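Local coordinates for toxin protein (Yersinia entomophaga, PDB 6AQK) that probably transfers ADP-ribose to a target molecule as the C-terminal toxin domain of an RHS protein, at residues Y45-A59 with I72-G85. Residues are numbered along the deposited sequence; the frame is centred on the assembly and turned at random.
With PT (platinum (II) ion), chain D.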
loop_
_atom_site.group_PDB
_atom_site.type_symbol
_atom_site.label_atom_id
_atom_site.label_comp_id
_atom_site.label_asym_id
_atom_site.label_seq_id
_atom_site.Cartn_x
_atom_site.Cartn_y
_atom_site.Cartn_z
ATOM N N TYR A 45 -3.015 -14.175 7.574
ATOM C CA TYR A 45 -3.350 -14.978 6.369
ATOM C C TYR A 45 -3.179 -16.481 6.579
ATOM O O TYR A 45 -3.801 -17.270 5.839
ATOM C CB TYR A 45 -2.508 -14.571 5.127
ATOM C CG TYR A 45 -1.011 -14.695 5.247
ATOM C CD1 TYR A 45 -0.348 -15.908 5.064
ATOM C CD2 TYR A 45 -0.237 -13.587 5.555
ATOM C CE1 TYR A 45 1.046 -16.013 5.212
ATOM C CE2 TYR A 45 1.137 -13.659 5.652
ATOM C CZ TYR A 45 1.770 -14.894 5.511
ATOM O OH TYR A 45 3.107 -14.897 5.627
ATOM N N ASP A 46 -2.298 -16.858 7.492
ATOM C CA ASP A 46 -2.202 -18.291 7.883
ATOM C C ASP A 46 -3.294 -18.804 8.824
ATOM O O ASP A 46 -3.410 -19.968 8.988
ATOM C CB ASP A 46 -0.817 -18.616 8.427
ATOM C CG ASP A 46 0.188 -18.835 7.312
ATOM O OD1 ASP A 46 -0.222 -19.242 6.203
ATOM O OD2 ASP A 46 1.381 -18.570 7.505
ATOM N N SER A 47 -4.137 -17.946 9.379
ATOM C CA SER A 47 -5.111 -18.382 10.364
ATOM C C SER A 47 -6.509 -18.090 9.854
ATOM O O SER A 47 -7.235 -17.345 10.475
ATOM C CB SER A 47 -4.822 -17.646 11.698
ATOM O OG SER A 47 -5.307 -16.295 11.679
ATOM N N ILE A 48 -6.916 -18.673 8.731
ATOM C CA ILE A 48 -8.245 -18.437 8.178
ATOM C C ILE A 48 -9.112 -19.641 8.529
ATOM O O ILE A 48 -8.957 -20.684 7.939
ATOM C CB ILE A 48 -8.214 -18.199 6.646
ATOM C CG1 ILE A 48 -7.350 -16.957 6.367
ATOM C CG2 ILE A 48 -9.642 -18.084 6.086
ATOM C CD1 ILE A 48 -6.962 -16.748 4.929
ATOM N N ILE A 49 -10.049 -19.483 9.450
ATOM C CA ILE A 49 -10.781 -20.638 10.020
ATOM C C ILE A 49 -11.952 -21.042 9.124
ATOM O O ILE A 49 -12.087 -22.202 8.771
ATOM C CB ILE A 49 -11.214 -20.342 11.481
ATOM C CG1 ILE A 49 -9.977 -19.977 12.334
ATOM C CG2 ILE A 49 -11.974 -21.509 12.106
ATOM C CD1 ILE A 49 -8.799 -20.945 12.261
ATOM N N ASP A 50 -12.747 -20.072 8.707
ATOM C CA ASP A 50 -13.865 -20.297 7.792
ATOM C C ASP A 50 -13.457 -20.065 6.314
ATOM O O ASP A 50 -13.823 -19.030 5.741
ATOM C CB ASP A 50 -15.046 -19.383 8.203
ATOM C CG ASP A 50 -16.363 -19.742 7.513
ATOM O OD1 ASP A 50 -16.370 -20.593 6.586
ATOM O OD2 ASP A 50 -17.399 -19.140 7.909
ATOM N N MET A 51 -12.753 -21.060 5.741
ATOM C CA MET A 51 -12.366 -21.160 4.286
ATOM C C MET A 51 -13.522 -20.728 3.363
ATOM O O MET A 51 -13.375 -19.923 2.425
ATOM C CB MET A 51 -11.950 -22.637 3.926
ATOM C CG MET A 51 -10.741 -22.864 2.984
ATOM S SD MET A 51 -9.991 -24.582 2.870
ATOM C CE MET A 51 -9.390 -24.674 4.573
ATOM N N ASP A 52 -14.700 -21.245 3.621
ATOM C CA ASP A 52 -15.781 -21.134 2.638
ATOM C C ASP A 52 -16.285 -19.739 2.570
ATOM O O ASP A 52 -16.593 -19.210 1.499
ATOM C CB ASP A 52 -16.946 -22.035 3.039
ATOM C CG ASP A 52 -16.481 -23.363 3.545
ATOM O OD1 ASP A 52 -16.060 -24.183 2.697
ATOM O OD2 ASP A 52 -16.477 -23.555 4.788
ATOM N N ASN A 53 -16.430 -19.134 3.742
ATOM C CA ASN A 53 -16.842 -17.763 3.776
ATOM C C ASN A 53 -15.743 -16.851 3.181
ATOM O O ASN A 53 -16.074 -15.866 2.540
ATOM C CB ASN A 53 -17.208 -17.262 5.195
ATOM C CG ASN A 53 -17.959 -15.963 5.121
ATOM O OD1 ASN A 53 -18.856 -15.840 4.287
ATOM N ND2 ASN A 53 -17.533 -14.935 5.904
ATOM N N PHE A 54 -14.480 -17.150 3.484
ATOM C CA PHE A 54 -13.391 -16.334 2.955
ATOM C C PHE A 54 -13.423 -16.357 1.424
ATOM O O PHE A 54 -13.401 -15.313 0.714
ATOM C CB PHE A 54 -12.046 -16.796 3.507
ATOM C CG PHE A 54 -10.909 -15.957 3.013
ATOM C CD1 PHE A 54 -10.573 -14.784 3.668
ATOM C CD2 PHE A 54 -10.272 -16.271 1.829
ATOM C CE1 PHE A 54 -9.564 -13.984 3.163
ATOM C CE2 PHE A 54 -9.285 -15.434 1.296
ATOM C CZ PHE A 54 -8.936 -14.325 1.976
ATOM N N ILE A 55 -13.490 -17.563 0.887
ATOM C CA ILE A 55 -13.466 -17.737 -0.550
ATOM C C ILE A 55 -14.585 -16.991 -1.204
ATOM O O ILE A 55 -14.377 -16.296 -2.219
ATOM C CB ILE A 55 -13.410 -19.239 -0.926
ATOM C CG1 ILE A 55 -12.020 -19.781 -0.587
ATOM C CG2 ILE A 55 -13.672 -19.436 -2.408
ATOM C CD1 ILE A 55 -11.931 -21.296 -0.395
ATOM N N SER A 56 -15.773 -17.076 -0.607
ATOM C CA SER A 56 -16.933 -16.396 -1.132
ATOM C C SER A 56 -16.781 -14.841 -1.247
ATOM O O SER A 56 -17.024 -14.202 -2.301
ATOM C CB SER A 56 -18.147 -16.787 -0.292
ATOM O OG SER A 56 -19.251 -16.069 -0.788
ATOM N N LYS A 57 -16.275 -14.256 -0.172
ATOM C CA LYS A 57 -15.973 -12.843 -0.144
ATOM C C LYS A 57 -14.868 -12.489 -1.132
ATOM O O LYS A 57 -14.963 -11.518 -1.870
ATOM C CB LYS A 57 -15.493 -12.468 1.282
ATOM C CG LYS A 57 -15.280 -10.968 1.512
ATOM C CD LYS A 57 -16.515 -10.162 1.095
ATOM C CE LYS A 57 -16.900 -9.164 2.158
ATOM N NZ LYS A 57 -18.256 -8.650 1.844
ATOM N N TRP A 58 -13.801 -13.291 -1.117
ATOM C CA TRP A 58 -12.679 -13.074 -2.026
ATOM C C TRP A 58 -13.174 -13.055 -3.486
ATOM O O TRP A 58 -12.832 -12.139 -4.269
ATOM C CB TRP A 58 -11.633 -14.169 -1.778
ATOM C CG TRP A 58 -10.404 -14.066 -2.608
ATOM C CD1 TRP A 58 -9.858 -12.938 -3.198
ATOM C CD2 TRP A 58 -9.557 -15.146 -2.929
ATOM N NE1 TRP A 58 -8.692 -13.290 -3.873
ATOM C CE2 TRP A 58 -8.498 -14.644 -3.706
ATOM C CE3 TRP A 58 -9.594 -16.512 -2.626
ATOM C CZ2 TRP A 58 -7.503 -15.497 -4.246
ATOM C CZ3 TRP A 58 -8.644 -17.321 -3.132
ATOM C CH2 TRP A 58 -7.589 -16.817 -3.939
ATOM N N ALA A 59 -14.033 -14.016 -3.835
ATOM C CA ALA A 59 -14.546 -14.099 -5.234
ATOM C C ALA A 59 -15.325 -12.836 -5.602
ATOM O O ALA A 59 -15.175 -12.260 -6.697
ATOM C CB ALA A 59 -15.389 -15.372 -5.420
ATOM N N ILE A 72 -11.361 -17.937 -9.013
ATOM C CA ILE A 72 -11.168 -18.032 -7.570
ATOM C C ILE A 72 -11.843 -19.330 -7.084
ATOM O O ILE A 72 -12.994 -19.579 -7.404
ATOM C CB ILE A 72 -11.630 -16.744 -6.837
ATOM C CG1 ILE A 72 -10.537 -15.687 -6.920
ATOM C CG2 ILE A 72 -11.953 -17.036 -5.369
ATOM C CD1 ILE A 72 -10.966 -14.320 -6.478
ATOM N N SER A 73 -11.115 -20.114 -6.294
ATOM C CA SER A 73 -11.449 -21.490 -5.934
ATOM C C SER A 73 -10.583 -21.920 -4.766
ATOM O O SER A 73 -9.661 -21.208 -4.385
ATOM C CB SER A 73 -11.137 -22.426 -7.123
ATOM O OG SER A 73 -9.730 -22.434 -7.350
ATOM N N HIS A 74 -10.796 -23.136 -4.255
ATOM C CA HIS A 74 -10.030 -23.609 -3.147
ATOM C C HIS A 74 -8.586 -23.760 -3.572
ATOM O O HIS A 74 -7.692 -23.428 -2.789
ATOM C CB HIS A 74 -10.593 -24.933 -2.576
ATOM C CG HIS A 74 -9.558 -25.792 -1.924
ATOM N ND1 HIS A 74 -9.221 -25.674 -0.593
ATOM C CD2 HIS A 74 -8.778 -26.783 -2.423
ATOM C CE1 HIS A 74 -8.274 -26.550 -0.299
ATOM N NE2 HIS A 74 -7.993 -27.241 -1.391
ATOM N N ASP A 75 -8.338 -24.240 -4.802
ATOM C CA ASP A 75 -6.946 -24.338 -5.349
ATOM C C ASP A 75 -6.243 -22.974 -5.419
ATOM O O ASP A 75 -5.043 -22.852 -5.123
ATOM C CB ASP A 75 -6.887 -24.923 -6.776
ATOM C CG ASP A 75 -7.349 -26.380 -6.841
ATOM O OD1 ASP A 75 -7.282 -27.083 -5.812
ATOM O OD2 ASP A 75 -7.791 -26.811 -7.927
ATOM N N LYS A 76 -6.968 -21.963 -5.859
ATOM C CA LYS A 76 -6.354 -20.688 -5.988
ATOM C C LYS A 76 -6.119 -20.149 -4.564
ATOM O O LYS A 76 -5.076 -19.508 -4.284
ATOM C CB LYS A 76 -7.197 -19.798 -6.876
ATOM C CG LYS A 76 -6.500 -18.599 -7.435
ATOM C CD LYS A 76 -5.484 -19.015 -8.452
ATOM C CE LYS A 76 -4.843 -17.800 -9.078
ATOM N NZ LYS A 76 -3.910 -18.193 -10.164
ATOM N N PHE A 77 -7.031 -20.505 -3.641
ATOM C CA PHE A 77 -6.896 -20.111 -2.237
ATOM C C PHE A 77 -5.587 -20.636 -1.696
ATOM O O PHE A 77 -4.820 -19.912 -1.060
ATOM C CB PHE A 77 -8.078 -20.621 -1.366
ATOM C CG PHE A 77 -7.904 -20.321 0.107
ATOM C CD1 PHE A 77 -8.257 -19.093 0.619
ATOM C CD2 PHE A 77 -7.332 -21.250 0.955
ATOM C CE1 PHE A 77 -8.029 -18.783 1.967
ATOM C CE2 PHE A 77 -7.107 -20.962 2.290
ATOM C CZ PHE A 77 -7.457 -19.721 2.802
ATOM N N ILE A 78 -5.338 -21.924 -1.924
ATOM C CA ILE A 78 -4.109 -22.550 -1.412
ATOM C C ILE A 78 -2.864 -21.960 -2.044
ATOM O O ILE A 78 -1.882 -21.722 -1.341
ATOM C CB ILE A 78 -4.152 -24.097 -1.539
ATOM C CG1 ILE A 78 -5.272 -24.663 -0.648
ATOM C CG2 ILE A 78 -2.806 -24.699 -1.127
ATOM C CD1 ILE A 78 -5.089 -24.435 0.851
ATOM N N GLU A 79 -2.926 -21.689 -3.348
ATOM C CA GLU A 79 -1.781 -21.112 -4.033
ATOM C C GLU A 79 -1.387 -19.713 -3.458
ATOM O O GLU A 79 -0.185 -19.446 -3.173
ATOM C CB GLU A 79 -2.057 -21.079 -5.517
ATOM C CG GLU A 79 -0.955 -20.530 -6.430
ATOM C CD GLU A 79 -1.505 -20.153 -7.810
ATOM O OE1 GLU A 79 -2.555 -20.663 -8.241
ATOM O OE2 GLU A 79 -0.896 -19.323 -8.493
ATOM N N VAL A 80 -2.391 -18.852 -3.317
ATOM C CA VAL A 80 -2.193 -17.485 -2.861
ATOM C C VAL A 80 -1.676 -17.489 -1.413
ATOM O O VAL A 80 -0.711 -16.828 -1.101
ATOM C CB VAL A 80 -3.427 -16.620 -3.085
ATOM C CG1 VAL A 80 -3.236 -15.253 -2.354
ATOM C CG2 VAL A 80 -3.722 -16.477 -4.591
ATOM N N GLN A 81 -2.294 -18.291 -0.533
ATOM C CA GLN A 81 -1.864 -18.392 0.864
ATOM C C GLN A 81 -0.397 -18.845 0.995
ATOM O O GLN A 81 0.377 -18.259 1.736
ATOM C CB GLN A 81 -2.845 -19.316 1.647
ATOM C CG GLN A 81 -2.574 -19.406 3.113
ATOM C CD GLN A 81 -3.481 -20.387 3.802
ATOM O OE1 GLN A 81 -3.524 -21.551 3.395
ATOM N NE2 GLN A 81 -4.265 -19.913 4.812
ATOM N N LYS A 82 0.002 -19.897 0.262
ATOM C CA LYS A 82 1.366 -20.360 0.299
ATOM C C LYS A 82 2.341 -19.302 -0.240
ATOM O O LYS A 82 3.409 -19.120 0.315
ATOM C CB LYS A 82 1.503 -21.665 -0.507
ATOM C CG LYS A 82 0.675 -22.800 0.081
ATOM N N THR A 83 1.939 -18.568 -1.277
ATOM C CA THR A 83 2.829 -17.594 -1.905
ATOM C C THR A 83 3.086 -16.477 -0.897
ATOM O O THR A 83 4.215 -16.080 -0.761
ATOM C CB THR A 83 2.254 -17.075 -3.217
ATOM O OG1 THR A 83 2.282 -18.123 -4.181
ATOM C CG2 THR A 83 3.092 -16.035 -3.814
ATOM N N LEU A 84 2.028 -16.048 -0.198
ATOM C CA LEU A 84 2.161 -15.000 0.855
ATOM C C LEU A 84 3.152 -15.446 1.920
ATOM O O LEU A 84 4.034 -14.698 2.288
ATOM C CB LEU A 84 0.822 -14.578 1.438
ATOM C CG LEU A 84 -0.113 -13.831 0.509
ATOM C CD1 LEU A 84 -1.492 -13.720 1.120
ATOM C CD2 LEU A 84 0.412 -12.435 0.120
ATOM N N GLY A 85 3.026 -16.714 2.332
ATOM C CA GLY A 85 3.954 -17.414 3.211
ATOM C C GLY A 85 5.380 -17.395 2.743
ATOM O O GLY A 85 6.295 -16.982 3.500
HETATM PT PT PT D . -10.880 -24.965 0.955
HETATM O O HOH W 1 1.135 -19.610 4.025
#
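Two helices of the N-terminal helical region, 51-59 and 74-85, pack almost perpendicularly (91° between axes) in a knob-into-hole contact: the Phe77 side chain sits among Met51, Phe54, Ile55 and Trp58. Met51 CG lies over one face of the Phe77 ring, while Ile48 CD1 meets the rim at Phe77 CZ, 3.7 Å away. Phe54 CD2 also comes to the rim, 3.4 Å from Phe77 CE1, with the two ring planes inclined at 71°. Trp58, its CG anti to the backbone N, extends its indole so that CZ3 abuts Phe77 CA edge-on, and Ile72 CD1 makes a CH-pi contact 3.6 Å from the centroid of the five-membered ring. The indole NE1 is satisfied by Tyr29 O of helix 27-39. At the solvent side a platinum ion, probably from heavy-atom derivatisation, bridges the helices through Met51 SD (2.1 Å) and His74 ND1 (2.4 Å). Toward the other end, Leu84 CB sits over the centre of the Tyr45 ring, whose OH bonds to Asp88. A water donates to Asp46 OD1 and Gln81 O, and the extended Gln81 side chain delivers NE2 in the carbonyl plane to Tyr45 O, 2.9 Å away and nearly straight at 170°.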